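Local coordinates for pumilio domain-containing protein C56F2.08c (Schizosaccharomyces pombe, PDB 6NX5) that binds RNA, probably AU-rich stretches of mRNA 3' untranslated regions, through distinct modules that cooperate in specificity, of which this is the RNA recognition motif domain, at the interface of chains A and B. Coordinates in Å, arbitrary orientation; residue numbers count along the deposited sequence, not the author numbering. Chains: chain A/B, Pumilio domain-containing protein C56F2.08c.

Contact 1: the interface of chains A and B. Residues chain A 33-35; chain B 5, 76-79.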
# COMPACT_ATOMS: atom_id res chain seq x y z
N ILE A 33 2.56 10.27 1.15
CA ILE A 33 2.81 9.50 -0.07
C ILE A 33 4.02 8.61 0.20
O ILE A 33 5.01 9.07 0.77
CB ILE A 33 3.07 10.40 -1.29
CG1 ILE A 33 1.83 11.24 -1.58
CG2 ILE A 33 3.46 9.56 -2.51
CD1 ILE A 33 2.11 12.39 -2.51
N TRP A 34 3.93 7.34 -0.18
CA TRP A 34 5.06 6.41 -0.19
C TRP A 34 5.25 5.87 -1.60
O TRP A 34 4.28 5.54 -2.28
CB TRP A 34 4.84 5.23 0.75
CG TRP A 34 4.66 5.59 2.19
CD1 TRP A 34 5.61 5.53 3.16
CD2 TRP A 34 3.46 6.02 2.82
NE1 TRP A 34 5.08 5.92 4.36
CE2 TRP A 34 3.75 6.23 4.18
CE3 TRP A 34 2.16 6.26 2.37
CZ2 TRP A 34 2.80 6.65 5.10
CZ3 TRP A 34 1.20 6.68 3.29
CH2 TRP A 34 1.53 6.87 4.64
N MET A 35 6.50 5.77 -2.04
CA MET A 35 6.81 5.21 -3.34
C MET A 35 7.25 3.76 -3.19
O MET A 35 8.01 3.44 -2.27
CB MET A 35 7.92 6.02 -4.04
CG MET A 35 7.57 7.48 -4.21
SD MET A 35 6.10 7.75 -5.21
CE MET A 35 6.69 7.16 -6.80
N MET B 5 6.96 1.12 6.58
CA MET B 5 5.73 0.64 5.98
C MET B 5 6.07 -0.31 4.84
O MET B 5 7.09 -0.13 4.16
CB MET B 5 4.87 1.80 5.50
CG MET B 5 3.84 1.42 4.45
SD MET B 5 2.66 2.75 4.17
CE MET B 5 2.14 2.90 5.86
N ALA B 76 7.91 0.47 1.34
CA ALA B 76 7.23 1.69 0.94
C ALA B 76 8.10 2.86 1.35
O ALA B 76 8.25 3.14 2.55
CB ALA B 76 5.84 1.77 1.57
N LYS B 77 8.67 3.53 0.37
CA LYS B 77 9.65 4.57 0.63
C LYS B 77 8.95 5.88 0.95
O LYS B 77 8.24 6.42 0.08
CB LYS B 77 10.57 4.74 -0.57
CG LYS B 77 11.70 5.73 -0.35
CD LYS B 77 12.88 5.07 0.36
CE LYS B 77 13.61 4.09 -0.55
NZ LYS B 77 14.83 3.53 0.10
N PRO B 78 9.12 6.43 2.14
CA PRO B 78 8.38 7.63 2.52
C PRO B 78 8.91 8.86 1.81
O PRO B 78 10.03 8.89 1.31
CB PRO B 78 8.62 7.72 4.03
CG PRO B 78 9.97 7.10 4.20
CD PRO B 78 10.07 6.01 3.18
N SER B 79 8.07 9.88 1.78
CA SER B 79 8.44 11.17 1.21
C SER B 79 7.86 12.28 2.06
O SER B 79 8.01 12.26 3.29
CB SER B 79 7.95 11.27 -0.24
OG SER B 79 6.54 11.17 -0.31
O HOH W 1 5.62 9.21 3.42
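The backbone carbonyl oxygen of A:Ile33 is gripped from several sides: the hydroxyl OG of B:Ser79 donates to A:Ile33 O at 2.8 Å, while water 1 lies 2.7 Å from the same A:Ile33 O. That water also meets the amide of B:Ser79, with B:Ser79 N and water 1 3.0 Å apart, and so bridges the chains where the direct bond from this amide is weak. The hydroxyl approaches from well above the carbonyl plane, 48° out of it. A first torsion of 61° on B:Ser79 tucks OG between its own backbone N and carbonyl carbon, which brings the hydroxyl to A:Ile33 O directly, while the amide reaches the same oxygen mainly through water 1. Two residues along each strand, A:Met35 and B:Lys77 exchange a reciprocal pair of backbone bonds, A:Met35 N to B:Lys77 O at 2.8 Å and B:Lys77 N to A:Met35 O at 2.7 Å. Between these polar anchors the indole of A:Trp34 is sandwiched. The thioether SD of B:Met5 stands over the centre of one face, 3.6 Å from A:Trp34 CD2, and water 1 lies against the other face toward its rim. B:Pro78 borders the pyrrole side, its CA 3.5 Å from A:Trp34 CD1, and the methyl of B:Ala76 packs against A:Trp34 CB, the methylene that carries the indole. In the fold, strand A:30-35 of one RNA recognition motif pairs antiparallel with B:77-78, just after strand B:72-75, while the indole reaches across to strand B:4-9.

Contact 2: the interface of chains A and B. Residues chain A 35-36, 43; chain B 7, 75-77.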
# COMPACT_ATOMS: atom_id res chain seq x y z
N MET A 35 6.50 5.77 -2.04
CA MET A 35 6.81 5.21 -3.34
C MET A 35 7.25 3.76 -3.19
O MET A 35 8.01 3.44 -2.27
CB MET A 35 7.92 6.02 -4.04
CG MET A 35 7.57 7.48 -4.21
SD MET A 35 6.10 7.75 -5.21
CE MET A 35 6.69 7.16 -6.80
N LEU A 36 6.77 2.90 -4.07
CA LEU A 36 7.14 1.49 -4.08
C LEU A 36 8.20 1.20 -5.13
O LEU A 36 8.16 0.17 -5.80
CB LEU A 36 5.92 0.61 -4.30
CG LEU A 36 4.90 0.62 -3.15
CD1 LEU A 36 3.60 -0.08 -3.54
CD2 LEU A 36 5.49 -0.02 -1.91
N ILE A 43 1.66 4.59 -2.76
CA ILE A 43 0.58 4.60 -1.78
C ILE A 43 0.31 6.04 -1.42
O ILE A 43 1.24 6.81 -1.14
CB ILE A 43 0.92 3.79 -0.51
CG1 ILE A 43 1.12 2.33 -0.87
CG2 ILE A 43 -0.20 3.96 0.52
CD1 ILE A 43 1.79 1.54 0.22
N TYR B 7 4.32 -2.94 1.62
CA TYR B 7 3.21 -3.41 0.81
C TYR B 7 3.42 -4.88 0.52
O TYR B 7 4.45 -5.26 -0.05
CB TYR B 7 3.09 -2.61 -0.49
CG TYR B 7 2.02 -3.15 -1.41
CD1 TYR B 7 0.67 -3.08 -1.06
CD2 TYR B 7 2.35 -3.72 -2.62
CE1 TYR B 7 -0.31 -3.58 -1.89
CE2 TYR B 7 1.36 -4.21 -3.46
CZ TYR B 7 0.04 -4.14 -3.08
OH TYR B 7 -0.96 -4.64 -3.92
N LEU B 75 9.19 -2.62 0.22
CA LEU B 75 9.35 -1.48 1.11
C LEU B 75 8.66 -0.25 0.51
O LEU B 75 8.82 0.03 -0.68
CB LEU B 75 10.84 -1.18 1.33
CG LEU B 75 11.80 -2.09 2.09
CD1 LEU B 75 13.10 -1.34 2.33
CD2 LEU B 75 11.22 -2.58 3.41
N ALA B 76 7.91 0.47 1.34
CA ALA B 76 7.23 1.69 0.94
C ALA B 76 8.10 2.86 1.35
O ALA B 76 8.25 3.14 2.55
CB ALA B 76 5.84 1.77 1.57
N LYS B 77 8.67 3.53 0.37
CA LYS B 77 9.65 4.57 0.63
C LYS B 77 8.95 5.88 0.95
O LYS B 77 8.24 6.42 0.08
CB LYS B 77 10.57 4.74 -0.57
CG LYS B 77 11.70 5.73 -0.35
CD LYS B 77 12.88 5.07 0.36
CE LYS B 77 13.61 4.09 -0.55
NZ LYS B 77 14.83 3.53 0.10
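A:Leu36 reaches across to B:Tyr7 and B:Ala76, and its side chain shows how a forked apolar group can serve two neighbours. From CB the chain runs to CG, which lies anti to the residue's own carbonyl carbon (chi1 -67°), and this turn delivers both methyls to chain B. Methyl CD1 takes the branch toward the tyrosine, 4.0 Å from B:Tyr7 CD2. It stands above the level of the phenol ring but beyond its rim, beside the CG-CD2 edge, and the two side chains cross at about a right angle. Methyl CD2 turns to the backbone of the segment B:75-76, 3.7 Å from B:Ala76 CA, and touches the carbonyl oxygen of B:Leu75 at 3.5 Å from B:Leu75 O. It also lies 3.8 Å from B:Tyr7 CB, so both branches of the fork rest on one side of the tyrosine's CB. With an alanine in place of A:Leu36, B:Tyr7 CB would probably lose the cover of both methyls and B:Ala76 part of its packing, leaving a gap between the chains. A:Ile43 comes near more loosely, its CD1 4.3 Å from B:Ala76 CB, while the paired backbones of A:Met35 and B:Lys77 hold the segments in register. B:Tyr7 occupies the aromatic position of the RNP2 motif, which in this family commonly stacks on RNA bases. The site thus packs one copy against part of the other's likely RNA-binding face, an association that may be a product of crystal packing.

Contact 1 and contact 2 are neighbouring stretches of one interface, the centres of their C-alpha atoms about 4 Å apart, and they share A:Met35, B:Ala76 and B:Lys77. Contact 1 supplies most of the polar anchoring, and contact 2 continues the same seam with apolar packing past the end of strand A:30-35. Both also draw on strand B:4-9, reached by side chains of A:Trp34 and A:Leu36, while the backbone of strand A:30-35 pairs with B:77-78. The whole interface is not an exact two-fold, and the structure alone does not show that the pair forms in the cell.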